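Local coordinates for fructokinase (Silicibacter sp., PDB 3C8U), which probably catalyses ATP-dependent phosphorylation of fructose and has the parallel sheet of a P-loop kinase, at residues G21-A26 against I147-I152; L51-V56 against C124-I129; G60-N65 against P75-P80; V56-F61 against E86-L91. All coordinates share one frame; numbering follows the deposited sequence.

Contact 1: residues G21-A26 against I147-I152; sequences GRQLVA and IWDVSI
Ala26 sets its CB over one face of the Trp148 indole, 3.4 Å from the centroid of the five-membered ring and directly on its normal, a CH-pi contact. Leu24 approaches the same indole differently: its CD1 lies near the ring plane at the edge, by CZ3, and packs on Ile147 CG2 at 3.6 Å. From the other face of the sheet, Val25 and Val150 lie side by side and point the same way, while Val25 CG1 meets Ile152 CD1. Asp149 turns CG beside its own backbone N (chi1 -64°), and OD2 accepts Leu24 N through its anti lone pair at 2.9 Å, with a nearly straight N-H...O angle of 167°. Leu24 O receives Asp149 N at 2.8 Å and, weakly, Val150 N. Ala26 N to Val150 O and Ile152 N to Ala26 O continue the parallel ladder. A water lies within hydrogen-bonding reach of Asp149 OD2 and Arg22 O, and Asp149 OD1 is held by Gln19. An alanine in place of Asp149 would probably leave Leu24 N without its acceptor and the water without one partner. A carboxylate stands in for a backbone acceptor where the ladder begins, which is likely to favour its charged form.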
loop_
_atom_site.group_PDB
_atom_site.type_symbol
_atom_site.label_atom_id
_atom_site.label_comp_id
_atom_site.label_asym_id
_atom_site.label_seq_id
_atom_site.Cartn_x
_atom_site.Cartn_y
_atom_site.Cartn_z
ATOM N N GLY A 21 -16.886 14.726 -2.886
ATOM C CA GLY A 21 -16.685 13.310 -2.658
ATOM C C GLY A 21 -15.509 13.079 -1.755
ATOM O O GLY A 21 -15.035 13.962 -1.081
ATOM N N ARG A 22 -15.018 11.866 -1.783
ATOM C CA ARG A 22 -13.969 11.473 -0.875
ATOM C C ARG A 22 -12.615 11.683 -1.549
ATOM O O ARG A 22 -12.454 11.488 -2.761
ATOM C CB ARG A 22 -14.182 10.010 -0.484
ATOM C CG ARG A 22 -13.194 9.505 0.485
ATOM C CD ARG A 22 -13.492 8.083 0.887
ATOM N NE ARG A 22 -14.699 7.970 1.692
ATOM C CZ ARG A 22 -15.822 7.392 1.305
ATOM N NH1 ARG A 22 -15.939 6.871 0.091
ATOM N NH2 ARG A 22 -16.843 7.349 2.126
ATOM N N GLN A 23 -11.644 12.089 -0.753
ATOM C CA GLN A 23 -10.263 12.296 -1.236
ATOM C C GLN A 23 -9.393 11.081 -0.927
ATOM O O GLN A 23 -9.569 10.409 0.081
ATOM C CB GLN A 23 -9.694 13.597 -0.669
ATOM C CG GLN A 23 -10.357 14.834 -1.347
ATOM C CD GLN A 23 -9.957 16.164 -0.743
ATOM O OE1 GLN A 23 -9.354 16.982 -1.415
ATOM N NE2 GLN A 23 -10.271 16.372 0.529
ATOM N N LEU A 24 -8.519 10.793 -1.878
ATOM C CA LEU A 24 -7.545 9.683 -1.812
ATOM C C LEU A 24 -6.107 10.162 -1.680
ATOM O O LEU A 24 -5.586 10.972 -2.451
ATOM C CB LEU A 24 -7.670 8.791 -3.036
ATOM C CG LEU A 24 -9.039 8.156 -3.367
ATOM C CD1 LEU A 24 -8.857 7.093 -4.454
ATOM C CD2 LEU A 24 -9.609 7.517 -2.175
ATOM N N VAL A 25 -5.471 9.617 -0.671
ATOM C CA VAL A 25 -4.056 9.823 -0.428
ATOM C C VAL A 25 -3.339 8.501 -0.492
ATOM O O VAL A 25 -3.657 7.557 0.240
ATOM C CB VAL A 25 -3.794 10.536 0.949
ATOM C CG1 VAL A 25 -2.279 10.635 1.244
ATOM C CG2 VAL A 25 -4.433 11.918 0.991
ATOM N N ALA A 26 -2.377 8.438 -1.404
ATOM C CA ALA A 26 -1.553 7.231 -1.614
ATOM C C ALA A 26 -0.268 7.266 -0.800
ATOM O O ALA A 26 0.433 8.270 -0.759
ATOM C CB ALA A 26 -1.239 7.056 -3.098
ATOM N N ILE A 147 -5.418 9.042 -10.163
ATOM C CA ILE A 147 -6.567 8.902 -9.235
ATOM C C ILE A 147 -6.284 9.569 -7.890
ATOM O O ILE A 147 -7.175 10.010 -7.189
ATOM C CB ILE A 147 -6.895 7.401 -8.910
ATOM C CG1 ILE A 147 -7.214 6.613 -10.169
ATOM C CG2 ILE A 147 -8.130 7.260 -8.000
ATOM C CD1 ILE A 147 -7.545 5.177 -9.852
ATOM N N TRP A 148 -5.019 9.588 -7.526
ATOM C CA TRP A 148 -4.624 10.073 -6.218
ATOM C C TRP A 148 -4.793 11.593 -6.141
ATOM O O TRP A 148 -4.503 12.307 -7.100
ATOM C CB TRP A 148 -3.168 9.746 -5.882
ATOM C CG TRP A 148 -2.692 8.311 -6.107
ATOM C CD1 TRP A 148 -1.471 7.938 -6.545
ATOM C CD2 TRP A 148 -3.445 7.099 -5.922
ATOM N NE1 TRP A 148 -1.390 6.568 -6.634
ATOM C CE2 TRP A 148 -2.587 6.026 -6.237
ATOM C CE3 TRP A 148 -4.748 6.821 -5.497
ATOM C CZ2 TRP A 148 -2.995 4.696 -6.162
ATOM C CZ3 TRP A 148 -5.157 5.494 -5.415
ATOM C CH2 TRP A 148 -4.278 4.446 -5.742
ATOM N N ASP A 149 -5.208 12.085 -4.971
ATOM C CA ASP A 149 -5.246 13.524 -4.753
ATOM C C ASP A 149 -3.927 14.038 -4.235
ATOM O O ASP A 149 -3.476 15.126 -4.588
ATOM C CB ASP A 149 -6.425 13.915 -3.856
ATOM C CG ASP A 149 -7.751 13.591 -4.507
ATOM O OD1 ASP A 149 -8.086 14.182 -5.568
ATOM O OD2 ASP A 149 -8.484 12.765 -3.947
ATOM N N VAL A 150 -3.311 13.226 -3.383
ATOM C CA VAL A 150 -1.969 13.486 -2.849
ATOM C C VAL A 150 -1.264 12.137 -2.819
ATOM O O VAL A 150 -1.867 11.106 -2.536
ATOM C CB VAL A 150 -1.963 14.129 -1.421
ATOM C CG1 VAL A 150 -0.525 14.399 -0.913
ATOM C CG2 VAL A 150 -2.828 15.422 -1.373
ATOM N N SER A 151 -0.003 12.141 -3.166
ATOM C CA SER A 151 0.787 10.921 -3.116
ATOM C C SER A 151 2.074 11.111 -2.338
ATOM O O SER A 151 2.743 12.174 -2.371
ATOM C CB SER A 151 1.081 10.416 -4.522
ATOM O OG SER A 151 2.098 11.213 -5.116
ATOM N N ILE A 152 2.373 10.048 -1.606
ATOM C CA ILE A 152 3.522 9.954 -0.712
ATOM C C ILE A 152 4.319 8.692 -1.016
ATOM O O ILE A 152 3.786 7.584 -1.048
ATOM C CB ILE A 152 3.115 9.880 0.786
ATOM C CG1 ILE A 152 2.149 11.002 1.157
ATOM C CG2 ILE A 152 4.387 9.858 1.694
ATOM C CD1 ILE A 152 1.443 10.829 2.502
HETATM O O HOH W 1 -10.730 11.621 -5.020
#

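Contact 2: residues L51-V56 against C124-I129; sequences LPAEVV and CRVAII
Val56 and Ile129 lie side by side and point the same way, with Ile129 CD1 3.6 Å from Val56 CB. The bend that brings CD1 back toward the neighbouring strand comes from chi2 of Ile129 at -52°. Val56 CG2 also reaches Ala127 CB at 4.1 Å, and helix 85-97 covers this face through Leu91, Phe88 and Leu95. Here the backbones are closely joined: Val56 N donates to Ile128 O at 2.7 Å with an N-H...O angle of 172°, and Ile128 N to Glu54 O at 2.9 Å is almost as straight. On the opposite face, Val55 and Ile128 sit under helix 36-48, where both touch Ala43, and Ala53 CB packs on Val126 CB at 4.1 Å.

Toward the start of both segments the packing gives way to the surface. Pro52 O accepts two successive amides, Arg125 N at 2.9 Å and Val126 N at 3.1 Å, before Glu54 N takes up the regular pattern on Val126 O. The exposed Arg125 runs its CG past Pro52 CD at 3.8 Å, and Glu54 brings only OE2 near Cys124 CB; both side chains were modelled in two conformers, so their contacts are less certain than those of the buried valines and isoleucines.

The bridges Ala53-Val126, Glu54-Ala127, Val55-Ile128 and Val56-Ile129 are all parallel. They join the outermost strand 53-57 to strand 126-131, in a parallel sheet of order 2-3-1-4-5 flanked by helices, as in P-loop kinases of the nucleoside monophosphate kinase type.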
loop_
_atom_site.group_PDB
_atom_site.type_symbol
_atom_site.label_atom_id
_atom_site.label_comp_id
_atom_site.label_asym_id
_atom_site.label_seq_id
_atom_site.Cartn_x
_atom_site.Cartn_y
_atom_site.Cartn_z
ATOM N N LEU A 51 -10.274 16.227 9.427
ATOM C CA LEU A 51 -10.421 15.427 8.209
ATOM C C LEU A 51 -10.383 13.945 8.560
ATOM O O LEU A 51 -9.328 13.346 8.544
ATOM C CB LEU A 51 -9.307 15.724 7.194
ATOM C CG LEU A 51 -9.436 16.847 6.172
ATOM C CD1 LEU A 51 -8.150 16.906 5.338
ATOM C CD2 LEU A 51 -10.660 16.636 5.283
ATOM N N PRO A 52 -11.543 13.347 8.864
ATOM C CA PRO A 52 -11.594 11.933 9.235
ATOM C C PRO A 52 -11.033 11.056 8.148
ATOM O O PRO A 52 -11.491 11.056 7.027
ATOM C CB PRO A 52 -13.086 11.666 9.448
ATOM C CG PRO A 52 -13.691 12.995 9.685
ATOM C CD PRO A 52 -12.876 13.970 8.894
ATOM N N ALA A 53 -9.994 10.351 8.532
ATOM C CA ALA A 53 -9.174 9.566 7.628
ATOM C C ALA A 53 -9.036 8.173 8.141
ATOM O O ALA A 53 -9.051 7.923 9.346
ATOM C CB ALA A 53 -7.766 10.196 7.497
ATOM N N GLU A 54 -8.919 7.267 7.184
ATOM C CA GLU A 54 -8.665 5.849 7.443
ATOM C C GLU A 54 -7.727 5.240 6.414
ATOM O O GLU A 54 -7.635 5.711 5.290
ATOM C CB GLU A 54 -9.988 5.093 7.493
ATOM C CG GLU A 54 -10.777 5.417 8.745
ATOM C CD GLU A 54 -12.159 4.816 8.773
ATOM O OE1 GLU A 54 -12.272 3.588 8.943
ATOM O OE2 GLU A 54 -13.134 5.585 8.657
ATOM N N VAL A 55 -7.070 4.173 6.832
ATOM C CA VAL A 55 -6.094 3.479 5.994
ATOM C C VAL A 55 -6.761 2.298 5.293
ATOM O O VAL A 55 -7.376 1.453 5.929
ATOM C CB VAL A 55 -4.854 3.018 6.802
ATOM C CG1 VAL A 55 -3.871 2.292 5.865
ATOM C CG2 VAL A 55 -4.170 4.232 7.507
ATOM N N VAL A 56 -6.612 2.268 3.973
ATOM C CA VAL A 56 -7.165 1.203 3.123
ATOM C C VAL A 56 -5.989 0.442 2.479
ATOM O O VAL A 56 -5.322 0.939 1.568
ATOM C CB VAL A 56 -8.114 1.768 2.048
ATOM C CG1 VAL A 56 -8.573 0.613 1.046
ATOM C CG2 VAL A 56 -9.313 2.509 2.695
ATOM N N CYS A 124 -15.984 8.945 6.586
ATOM C CA CYS A 124 -14.598 9.026 6.105
ATOM C C CYS A 124 -14.467 9.962 4.931
ATOM O O CYS A 124 -15.067 9.779 3.872
ATOM C CB CYS A 124 -14.060 7.634 5.742
ATOM S SG CYS A 124 -12.383 7.657 5.005
ATOM N N ARG A 125 -13.614 10.956 5.125
ATOM C CA ARG A 125 -13.420 12.057 4.172
ATOM C C ARG A 125 -12.166 11.850 3.340
ATOM O O ARG A 125 -12.060 12.310 2.230
ATOM C CB ARG A 125 -13.323 13.399 4.925
ATOM C CG ARG A 125 -14.653 13.855 5.508
ATOM C CD ARG A 125 -14.796 15.368 5.492
ATOM N NE ARG A 125 -14.147 15.972 4.336
ATOM C CZ ARG A 125 -13.592 17.176 4.368
ATOM N NH1 ARG A 125 -13.622 17.868 5.500
ATOM N NH2 ARG A 125 -13.002 17.675 3.285
ATOM N N VAL A 126 -11.220 11.123 3.915
ATOM C CA VAL A 126 -9.953 10.831 3.247
ATOM C C VAL A 126 -9.579 9.376 3.453
ATOM O O VAL A 126 -9.528 8.901 4.575
ATOM C CB VAL A 126 -8.824 11.706 3.807
ATOM C CG1 VAL A 126 -7.453 11.335 3.174
ATOM C CG2 VAL A 126 -9.181 13.200 3.596
ATOM N N ALA A 127 -9.338 8.691 2.343
ATOM C CA ALA A 127 -8.812 7.330 2.357
ATOM C C ALA A 127 -7.340 7.391 1.998
ATOM O O ALA A 127 -6.942 7.923 0.948
ATOM C CB ALA A 127 -9.570 6.415 1.372
ATOM N N ILE A 128 -6.543 6.875 2.923
ATOM C CA ILE A 128 -5.120 6.725 2.725
ATOM C C ILE A 128 -4.953 5.300 2.246
ATOM O O ILE A 128 -5.144 4.355 3.005
ATOM C CB ILE A 128 -4.290 6.937 3.982
ATOM C CG1 ILE A 128 -4.501 8.351 4.529
ATOM C CG2 ILE A 128 -2.794 6.630 3.697
ATOM C CD1 ILE A 128 -3.892 8.512 5.857
ATOM N N ILE A 129 -4.631 5.190 0.964
ATOM C CA ILE A 129 -4.499 3.898 0.288
ATOM C C ILE A 129 -3.026 3.563 0.389
ATOM O O ILE A 129 -2.186 4.363 0.010
ATOM C CB ILE A 129 -4.899 3.971 -1.205
ATOM C CG1 ILE A 129 -6.276 4.613 -1.409
ATOM C CG2 ILE A 129 -4.799 2.564 -1.891
ATOM C CD1 ILE A 129 -7.345 4.028 -0.599
#

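Contact 3: residues G60-N65 against P75-P80; sequences GFHLDN and PRKGAP
Lys77 carries the polar side of this contact: its NZ donates to Asn65 OD1 at 2.8 Å, from above the carbonyl plane (38° out of it) with a C=O...N angle of 126°. The lysine gets there fully stretched, CG anti to the backbone N (chi1 -169°) and the chain extended beyond it, crossing Asn65 at about a right angle. NZ also donates to a water at 3.0 Å, which in turn donates to Leu63 O at 2.8 Å, and it forms a salt bridge with Asp111. Because Asn65 ND2 bonds to the same carboxylate, the asparagine amide has both ends engaged.

The van der Waals part belongs to His62. Lys77 crosses this side chain at about a right angle, so that both CG and CE lie 3.8 Å from His62 CD2, while Gly78 CA comes to the ring edge, 3.9 Å from His62 NE2. The imidazole is further fixed by stacking on Phe106 and by ND1 bonding to Asp59 O. A methionine in place of Lys77 would probably leave Asn65 OD1 without its donor and the Asp111 carboxylate without its positive mate.

Among backbone features, Ala79 N returns to Arg76 O at 2.8 Å, closing a type II beta turn with Gly78 at positive phi. Asp64 stands at the N-cap of helix 65-68. The contact therefore links the loop that enters this short helix to a turn after it, an N-capped helix between two surface loops beyond the end of strand 53-57.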
loop_
_atom_site.group_PDB
_atom_site.type_symbol
_atom_site.label_atom_id
_atom_site.label_comp_id
_atom_site.label_asym_id
_atom_site.label_seq_id
_atom_site.Cartn_x
_atom_site.Cartn_y
_atom_site.Cartn_z
ATOM N N GLY A 60 -5.493 -6.789 0.258
ATOM C CA GLY A 60 -6.729 -7.585 0.165
ATOM C C GLY A 60 -6.983 -8.027 -1.257
ATOM O O GLY A 60 -7.852 -8.851 -1.532
ATOM N N PHE A 61 -6.193 -7.462 -2.161
ATOM C CA PHE A 61 -6.362 -7.677 -3.596
ATOM C C PHE A 61 -5.410 -8.685 -4.183
ATOM O O PHE A 61 -5.362 -8.874 -5.389
ATOM C CB PHE A 61 -6.339 -6.340 -4.347
ATOM C CG PHE A 61 -7.619 -5.584 -4.153
ATOM C CD1 PHE A 61 -8.703 -5.836 -4.979
ATOM C CD2 PHE A 61 -7.779 -4.737 -3.065
ATOM C CE1 PHE A 61 -9.894 -5.212 -4.769
ATOM C CE2 PHE A 61 -8.985 -4.113 -2.837
ATOM C CZ PHE A 61 -10.042 -4.343 -3.683
ATOM N N HIS A 62 -4.677 -9.363 -3.310
ATOM C CA HIS A 62 -3.920 -10.525 -3.773
ATOM C C HIS A 62 -4.900 -11.508 -4.385
ATOM O O HIS A 62 -6.005 -11.745 -3.873
ATOM C CB HIS A 62 -3.245 -11.293 -2.636
ATOM C CG HIS A 62 -1.936 -10.754 -2.187
ATOM N ND1 HIS A 62 -1.827 -9.857 -1.150
ATOM C CD2 HIS A 62 -0.666 -11.058 -2.562
ATOM C CE1 HIS A 62 -0.546 -9.604 -0.927
ATOM N NE2 HIS A 62 0.177 -10.339 -1.751
ATOM N N LEU A 63 -4.456 -12.145 -5.451
ATOM C CA LEU A 63 -5.163 -13.323 -5.951
ATOM C C LEU A 63 -4.982 -14.464 -4.965
ATOM O O LEU A 63 -3.966 -14.541 -4.276
ATOM C CB LEU A 63 -4.588 -13.760 -7.297
ATOM C CG LEU A 63 -4.803 -12.822 -8.470
ATOM C CD1 LEU A 63 -4.348 -13.550 -9.763
ATOM C CD2 LEU A 63 -6.247 -12.403 -8.528
ATOM N N ASP A 64 -5.936 -15.396 -4.966
ATOM C CA ASP A 64 -5.830 -16.592 -4.121
ATOM C C ASP A 64 -4.810 -17.547 -4.720
ATOM O O ASP A 64 -4.595 -17.589 -5.930
ATOM C CB ASP A 64 -7.176 -17.296 -3.993
ATOM C CG ASP A 64 -7.184 -18.382 -2.910
ATOM O OD1 ASP A 64 -7.311 -18.023 -1.711
ATOM O OD2 ASP A 64 -7.150 -19.575 -3.273
ATOM N N ASN A 65 -4.229 -18.352 -3.854
ATOM C CA ASN A 65 -3.231 -19.345 -4.265
ATOM C C ASN A 65 -3.789 -20.315 -5.309
ATOM O O ASN A 65 -3.059 -20.856 -6.129
ATOM C CB ASN A 65 -2.721 -20.131 -3.041
ATOM C CG ASN A 65 -1.890 -19.292 -2.145
ATOM O OD1 ASN A 65 -1.526 -18.176 -2.514
ATOM N ND2 ASN A 65 -1.578 -19.799 -0.947
ATOM N N PRO A 75 5.267 -18.915 -6.531
ATOM C CA PRO A 75 6.513 -18.505 -5.865
ATOM C C PRO A 75 6.790 -17.002 -5.890
ATOM O O PRO A 75 7.692 -16.523 -5.197
ATOM C CB PRO A 75 7.608 -19.270 -6.627
ATOM C CG PRO A 75 6.976 -19.963 -7.730
ATOM C CD PRO A 75 5.485 -19.810 -7.675
ATOM N N ARG A 76 5.997 -16.266 -6.651
ATOM C CA ARG A 76 6.178 -14.813 -6.791
ATOM C C ARG A 76 5.020 -14.020 -6.174
ATOM O O ARG A 76 4.833 -12.825 -6.439
ATOM C CB ARG A 76 6.314 -14.436 -8.267
ATOM C CG ARG A 76 7.677 -14.687 -8.875
ATOM C CD ARG A 76 7.572 -14.627 -10.401
ATOM N NE ARG A 76 7.147 -13.322 -10.908
ATOM C CZ ARG A 76 7.922 -12.256 -10.814
ATOM N NH1 ARG A 76 9.103 -12.398 -10.241
ATOM N NH2 ARG A 76 7.536 -11.083 -11.268
ATOM N N LYS A 77 4.236 -14.695 -5.355
ATOM C CA LYS A 77 3.144 -14.025 -4.651
ATOM C C LYS A 77 3.671 -12.781 -4.003
ATOM O O LYS A 77 4.647 -12.819 -3.270
ATOM C CB LYS A 77 2.486 -14.905 -3.604
ATOM C CG LYS A 77 1.192 -14.330 -3.053
ATOM C CD LYS A 77 0.409 -15.375 -2.255
ATOM C CE LYS A 77 -0.894 -14.800 -1.723
ATOM N NZ LYS A 77 -1.780 -15.760 -1.051
ATOM N N GLY A 78 3.035 -11.661 -4.314
ATOM C CA GLY A 78 3.509 -10.369 -3.854
ATOM C C GLY A 78 3.933 -9.482 -4.991
ATOM O O GLY A 78 3.934 -8.258 -4.873
ATOM N N ALA A 79 4.314 -10.116 -6.084
ATOM C CA ALA A 79 4.642 -9.402 -7.320
ATOM C C ALA A 79 3.379 -8.762 -7.903
ATOM O O ALA A 79 2.254 -9.232 -7.654
ATOM C CB ALA A 79 5.306 -10.355 -8.360
ATOM N N PRO A 80 3.542 -7.710 -8.712
ATOM C CA PRO A 80 2.366 -6.977 -9.175
ATOM C C PRO A 80 1.372 -7.882 -9.893
ATOM O O PRO A 80 0.166 -7.722 -9.767
ATOM C CB PRO A 80 2.937 -5.944 -10.148
ATOM C CG PRO A 80 4.366 -5.891 -9.927
ATOM C CD PRO A 80 4.805 -7.078 -9.131
HETATM O O HOH W 2 -4.486 -14.465 -1.487
#

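Contact 4: residues V56-F61 against E86-L91; sequences VPMDGF and EGFQRL
The chain leaves strand 56-57 and tightens into a 3-10 segment ending at Phe61, whose CA comes within 6.2 Å of Phe88 CA on the helix 86-91. No hydrogen bond crosses between them; the contact is made by hydrocarbon and rings. Phe61 lies against the helix backbone, with Phe88 CA over one face of its ring, 3.8 Å from the centroid, and Gly87 C 3.5 Å from Phe61 CE1. A side chain on Gly87 would point toward this ring. Phe61 CE2 meets Leu91 CD2 at 3.4 Å, and the same methyl reaches Val56 CG1 tip to tip. Helix 85-97 packs in this way across the end of strand 53-57, covering one face of the alpha/beta sheet, the face opposite helix 36-48. The side chains of Phe61 and Phe88 cross at about a right angle, but their rings meet obliquely, planes at 56° and centroids 5.5 Å apart. Over one face of the Phe88 ring sits CB of Met58, a selenomethionine, 3.9 Å from the centroid. The selenium follows at 4.8 Å from that centroid in an oblique Met-aromatic contact. Beyond these two segments, Phe88 also packs on Ile129, Leu134 and Leu144.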
loop_
_atom_site.group_PDB
_atom_site.type_symbol
_atom_site.label_atom_id
_atom_site.label_comp_id
_atom_site.label_asym_id
_atom_site.label_seq_id
_atom_site.Cartn_x
_atom_site.Cartn_y
_atom_site.Cartn_z
ATOM N N VAL A 56 -6.612 2.268 3.973
ATOM C CA VAL A 56 -7.165 1.203 3.123
ATOM C C VAL A 56 -5.989 0.442 2.479
ATOM O O VAL A 56 -5.322 0.939 1.568
ATOM C CB VAL A 56 -8.114 1.768 2.048
ATOM C CG1 VAL A 56 -8.573 0.613 1.046
ATOM C CG2 VAL A 56 -9.313 2.509 2.695
ATOM N N PRO A 57 -5.674 -0.754 2.982
ATOM C CA PRO A 57 -4.580 -1.464 2.312
ATOM C C PRO A 57 -4.957 -2.132 1.001
ATOM O O PRO A 57 -6.095 -2.591 0.818
ATOM C CB PRO A 57 -4.213 -2.547 3.323
ATOM C CG PRO A 57 -4.853 -2.154 4.562
ATOM C CD PRO A 57 -6.058 -1.430 4.222
HETATM N N MSE A 58 -3.973 -2.212 0.116
HETATM C CA MSE A 58 -4.128 -2.919 -1.174
HETATM C C MSE A 58 -3.975 -4.436 -1.072
HETATM O O MSE A 58 -4.339 -5.137 -1.972
HETATM C CB MSE A 58 -3.232 -2.328 -2.282
HETATM C CG MSE A 58 -1.817 -2.706 -2.343
HETATM SE SE MSE A 58 -0.975 -2.407 -4.169
HETATM C CE MSE A 58 -1.671 -3.893 -5.056
ATOM N N ASP A 59 -3.519 -4.923 0.069
ATOM C CA ASP A 59 -3.137 -6.338 0.206
ATOM C C ASP A 59 -4.305 -7.300 -0.008
ATOM O O ASP A 59 -4.126 -8.470 -0.375
ATOM C CB ASP A 59 -2.503 -6.622 1.588
ATOM C CG ASP A 59 -1.000 -6.432 1.595
ATOM O OD1 ASP A 59 -0.378 -6.317 0.505
ATOM O OD2 ASP A 59 -0.426 -6.424 2.704
ATOM N N GLY A 60 -5.493 -6.789 0.258
ATOM C CA GLY A 60 -6.729 -7.585 0.165
ATOM C C GLY A 60 -6.983 -8.027 -1.257
ATOM O O GLY A 60 -7.852 -8.851 -1.532
ATOM N N PHE A 61 -6.193 -7.462 -2.161
ATOM C CA PHE A 61 -6.362 -7.677 -3.596
ATOM C C PHE A 61 -5.410 -8.685 -4.183
ATOM O O PHE A 61 -5.362 -8.874 -5.389
ATOM C CB PHE A 61 -6.339 -6.340 -4.347
ATOM C CG PHE A 61 -7.619 -5.584 -4.153
ATOM C CD1 PHE A 61 -8.703 -5.836 -4.979
ATOM C CD2 PHE A 61 -7.779 -4.737 -3.065
ATOM C CE1 PHE A 61 -9.894 -5.212 -4.769
ATOM C CE2 PHE A 61 -8.985 -4.113 -2.837
ATOM C CZ PHE A 61 -10.042 -4.343 -3.683
ATOM N N GLU A 86 -7.393 -4.943 -11.705
ATOM C CA GLU A 86 -8.643 -4.366 -12.187
ATOM C C GLU A 86 -9.628 -4.185 -11.022
ATOM O O GLU A 86 -10.343 -3.185 -10.945
ATOM C CB GLU A 86 -9.274 -5.203 -13.331
ATOM C CG GLU A 86 -8.413 -5.366 -14.596
ATOM C CD GLU A 86 -9.210 -5.854 -15.826
ATOM O OE1 GLU A 86 -10.110 -5.122 -16.288
ATOM O OE2 GLU A 86 -8.953 -6.973 -16.328
ATOM N N GLY A 87 -9.640 -5.140 -10.116
ATOM C CA GLY A 87 -10.501 -5.058 -8.918
ATOM C C GLY A 87 -10.058 -3.956 -7.980
ATOM O O GLY A 87 -10.872 -3.201 -7.429
ATOM N N PHE A 88 -8.749 -3.840 -7.815
ATOM C CA PHE A 88 -8.188 -2.762 -6.942
ATOM C C PHE A 88 -8.518 -1.417 -7.566
ATOM O O PHE A 88 -8.920 -0.472 -6.894
ATOM C CB PHE A 88 -6.670 -2.930 -6.795
ATOM C CG PHE A 88 -6.008 -1.869 -5.945
ATOM C CD1 PHE A 88 -6.456 -1.593 -4.657
ATOM C CD2 PHE A 88 -4.946 -1.163 -6.440
ATOM C CE1 PHE A 88 -5.828 -0.633 -3.887
ATOM C CE2 PHE A 88 -4.305 -0.200 -5.673
ATOM C CZ PHE A 88 -4.765 0.069 -4.400
ATOM N N GLN A 89 -8.325 -1.335 -8.870
ATOM C CA GLN A 89 -8.608 -0.092 -9.585
ATOM C C GLN A 89 -10.079 0.293 -9.411
ATOM O O GLN A 89 -10.399 1.454 -9.194
ATOM C CB GLN A 89 -8.244 -0.196 -11.068
ATOM C CG GLN A 89 -8.478 1.090 -11.834
ATOM C CD GLN A 89 -7.918 1.020 -13.241
ATOM O OE1 GLN A 89 -7.117 1.859 -13.658
ATOM N NE2 GLN A 89 -8.322 0.004 -13.976
ATOM N N ARG A 90 -10.951 -0.710 -9.477
ATOM C CA ARG A 90 -12.389 -0.497 -9.341
ATOM C C ARG A 90 -12.720 0.043 -7.957
ATOM O O ARG A 90 -13.565 0.913 -7.800
ATOM C CB ARG A 90 -13.195 -1.771 -9.634
ATOM C CG ARG A 90 -13.435 -1.994 -11.111
ATOM C CD ARG A 90 -14.440 -3.130 -11.417
ATOM N NE ARG A 90 -13.916 -4.437 -11.077
ATOM C CZ ARG A 90 -13.191 -5.155 -11.921
ATOM N NH1 ARG A 90 -12.939 -4.665 -13.129
ATOM N NH2 ARG A 90 -12.725 -6.345 -11.557
ATOM N N LEU A 91 -12.027 -0.470 -6.948
ATOM C CA LEU A 91 -12.205 0.016 -5.563
ATOM C C LEU A 91 -11.818 1.477 -5.431
ATOM O O LEU A 91 -12.549 2.289 -4.855
ATOM C CB LEU A 91 -11.399 -0.833 -4.542
ATOM C CG LEU A 91 -11.196 -0.167 -3.165
ATOM C CD1 LEU A 91 -12.550 0.025 -2.417
ATOM C CD2 LEU A 91 -10.239 -0.946 -2.330
#

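Contacts 1 and 2 are two pairings within one parallel sheet, their centres 9 Å apart. Strand 23-28 of contact 1 lies beside strand 126-131 of contact 2, and Val25 bonds through its backbone to Ala127 and Ile129. Contact 4 shares Val56 with contact 2 and brings helix 85-97 onto that sheet, where Phe88 touches Ile129. Contact 3 follows from the same stretch, sharing Gly60 and Phe61 with contact 4, and its centre is about 24 Å from those of contacts 1 and 2. Along the chain, contact 1 spans the others and contact 2 encloses contacts 3 and 4, so the sheet pairings join parts distant in sequence, while contact 3 lies in loops beyond strand 53-57.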